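Local coordinates for flagellar brake protein YcgR (Escherichia coli K-12, PDB 5Y6H), which acts as a cyclic di-GMP-dependent flagellar brake that slows the motor, its N-terminal PilZN domain (this chain) being involved in FliG binding, at residues A[82-87]-A[103-108]. Numbering follows the deposited sequence.
Sequences VEFTVE and VPPPTL
F84 and P105 meet where the end of one strand of the antiparallel sheet of the PilZN domain, 80-86, faces the proline-rich loop that leads from strand 97-102 into strand 108-111. The contact is a worked example of a seam between a strand and the loop leading into its neighbour, closed partly by side chains and partly by water. On the packed side, two apolar partners approach the F84 ring obliquely from the same side of its plane. P105 brings its ring tip close, CG standing 3.4 Å from F84 CD1, while L108 comes to the other ortho carbon, its CD1 3.9 Å from F84 CD2. The phenyl group takes this place because F84 CG sits between the backbone N and the carbonyl carbon (chi1 59°), with CB already directed at the loop. V82 adds CG1 in the plane of the ring, at its edge, and the same methyl reaches L108 CD2 at 4.2 Å. L20 of helix 13-26, I73 and L51 also touch F84, which places this group of side chains between sheet and helix. An alanine here, in place of F84, would probably open a gap in front of P105 CG and L108 CD1, leaving both without the ring they now rest against. Farther along the strand the fit is looser: V86 meets the loop through CG1, 3.8 Å from V103 O, and the side chain of V103 is exposed. The polar side is different again. Although E83 pairs with W109 through the backbone just beyond the loop, by T85 the strand and the loop have moved apart, and a water fills in for a direct backbone bond. This water donates to T107 O at 2.9 Å and accepts the backbone N-H of T85, its oxygen 3.0 Å from T85 N.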
loop_
_atom_site.group_PDB
_atom_site.type_symbol
_atom_site.label_atom_id
_atom_site.label_comp_id
_atom_site.label_asym_id
_atom_site.label_seq_id
_atom_site.Cartn_x
_atom_site.Cartn_y
_atom_site.Cartn_z
ATOM N N VAL A 82 -1.465 -9.227 -2.904
ATOM C CA VAL A 82 -2.150 -7.961 -3.129
ATOM C C VAL A 82 -1.205 -7.054 -3.902
ATOM O O VAL A 82 -0.016 -6.971 -3.573
ATOM C CB VAL A 82 -2.568 -7.314 -1.796
ATOM C CG1 VAL A 82 -3.107 -5.902 -2.021
ATOM C CG2 VAL A 82 -3.590 -8.186 -1.074
ATOM N N GLU A 83 -1.715 -6.389 -4.940
ATOM C CA GLU A 83 -0.915 -5.414 -5.675
ATOM C C GLU A 83 -1.792 -4.255 -6.125
ATOM O O GLU A 83 -2.861 -4.472 -6.703
ATOM C CB GLU A 83 -0.227 -6.051 -6.888
ATOM C CG GLU A 83 0.476 -5.043 -7.789
ATOM C CD GLU A 83 1.437 -5.695 -8.766
ATOM O OE1 GLU A 83 1.358 -5.387 -9.974
ATOM O OE2 GLU A 83 2.274 -6.512 -8.328
ATOM N N PHE A 84 -1.344 -3.031 -5.857
ATOM C CA PHE A 84 -2.027 -1.847 -6.360
ATOM C C PHE A 84 -1.015 -0.715 -6.454
ATOM O O PHE A 84 0.091 -0.795 -5.913
ATOM C CB PHE A 84 -3.233 -1.465 -5.490
ATOM C CG PHE A 84 -2.897 -1.173 -4.047
ATOM C CD1 PHE A 84 -2.734 0.134 -3.613
ATOM C CD2 PHE A 84 -2.785 -2.201 -3.123
ATOM C CE1 PHE A 84 -2.452 0.410 -2.287
ATOM C CE2 PHE A 84 -2.495 -1.929 -1.793
ATOM C CZ PHE A 84 -2.327 -0.622 -1.377
ATOM N N THR A 85 -1.400 0.338 -7.171
ATOM C CA THR A 85 -0.532 1.483 -7.403
ATOM C C THR A 85 -1.249 2.753 -6.973
ATOM O O THR A 85 -2.443 2.923 -7.240
ATOM C CB THR A 85 -0.124 1.583 -8.884
ATOM O OG1 THR A 85 0.573 0.392 -9.266
ATOM C CG2 THR A 85 0.777 2.785 -9.123
ATOM N N VAL A 86 -0.519 3.634 -6.290
ATOM C CA VAL A 86 -1.021 4.950 -5.920
ATOM C C VAL A 86 -0.152 6.003 -6.595
ATOM O O VAL A 86 0.998 5.756 -6.968
ATOM C CB VAL A 86 -1.050 5.156 -4.393
ATOM C CG1 VAL A 86 -1.989 4.151 -3.737
ATOM C CG2 VAL A 86 0.350 5.033 -3.826
ATOM N N GLU A 87 -0.720 7.196 -6.755
ATOM C CA GLU A 87 -0.045 8.243 -7.510
ATOM C C GLU A 87 0.806 9.158 -6.646
ATOM O O GLU A 87 1.699 9.830 -7.175
ATOM C CB GLU A 87 -1.070 9.086 -8.277
ATOM C CG GLU A 87 -1.877 8.295 -9.294
ATOM C CD GLU A 87 -2.702 9.187 -10.198
ATOM O OE1 GLU A 87 -2.440 10.408 -10.227
ATOM O OE2 GLU A 87 -3.610 8.667 -10.882
ATOM N N VAL A 103 -4.453 7.493 -0.540
ATOM C CA VAL A 103 -5.890 7.236 -0.627
ATOM C C VAL A 103 -6.085 5.911 -1.350
ATOM O O VAL A 103 -5.178 5.432 -2.053
ATOM C CB VAL A 103 -6.639 8.396 -1.323
ATOM C CG1 VAL A 103 -6.390 9.704 -0.578
ATOM C CG2 VAL A 103 -6.228 8.508 -2.774
ATOM N N PRO A 104 -7.245 5.276 -1.181
ATOM C CA PRO A 104 -7.482 3.968 -1.812
ATOM C C PRO A 104 -7.348 4.044 -3.322
ATOM O O PRO A 104 -7.767 5.029 -3.949
ATOM C CB PRO A 104 -8.922 3.630 -1.395
ATOM C CG PRO A 104 -9.118 4.354 -0.115
ATOM C CD PRO A 104 -8.327 5.632 -0.242
ATOM N N PRO A 105 -6.761 3.015 -3.940
ATOM C CA PRO A 105 -6.632 3.021 -5.392
ATOM C C PRO A 105 -7.971 2.738 -6.046
ATOM O O PRO A 105 -8.861 2.125 -5.434
ATOM C CB PRO A 105 -5.631 1.880 -5.655
ATOM C CG PRO A 105 -5.960 0.900 -4.557
ATOM C CD PRO A 105 -6.262 1.764 -3.344
ATOM N N PRO A 106 -8.165 3.176 -7.291
ATOM C CA PRO A 106 -9.418 2.837 -7.986
ATOM C C PRO A 106 -9.527 1.363 -8.335
ATOM O O PRO A 106 -10.645 0.848 -8.455
ATOM C CB PRO A 106 -9.375 3.721 -9.241
ATOM C CG PRO A 106 -7.923 4.032 -9.432
ATOM C CD PRO A 106 -7.344 4.125 -8.058
ATOM N N THR A 107 -8.405 0.669 -8.514
ATOM C CA THR A 107 -8.416 -0.769 -8.747
ATOM C C THR A 107 -7.323 -1.420 -7.914
ATOM O O THR A 107 -6.355 -0.776 -7.504
ATOM C CB THR A 107 -8.225 -1.131 -10.233
ATOM O OG1 THR A 107 -6.910 -0.752 -10.662
ATOM C CG2 THR A 107 -9.266 -0.444 -11.108
ATOM N N LEU A 108 -7.488 -2.721 -7.679
ATOM C CA LEU A 108 -6.586 -3.495 -6.838
ATOM C C LEU A 108 -6.539 -4.920 -7.370
ATOM O O LEU A 108 -7.563 -5.458 -7.800
ATOM C CB LEU A 108 -7.053 -3.463 -5.374
ATOM C CG LEU A 108 -6.300 -4.191 -4.256
ATOM C CD1 LEU A 108 -6.520 -3.463 -2.944
ATOM C CD2 LEU A 108 -6.764 -5.637 -4.136
HETATM O O HOH W 1 -3.918 0.015 -8.845
#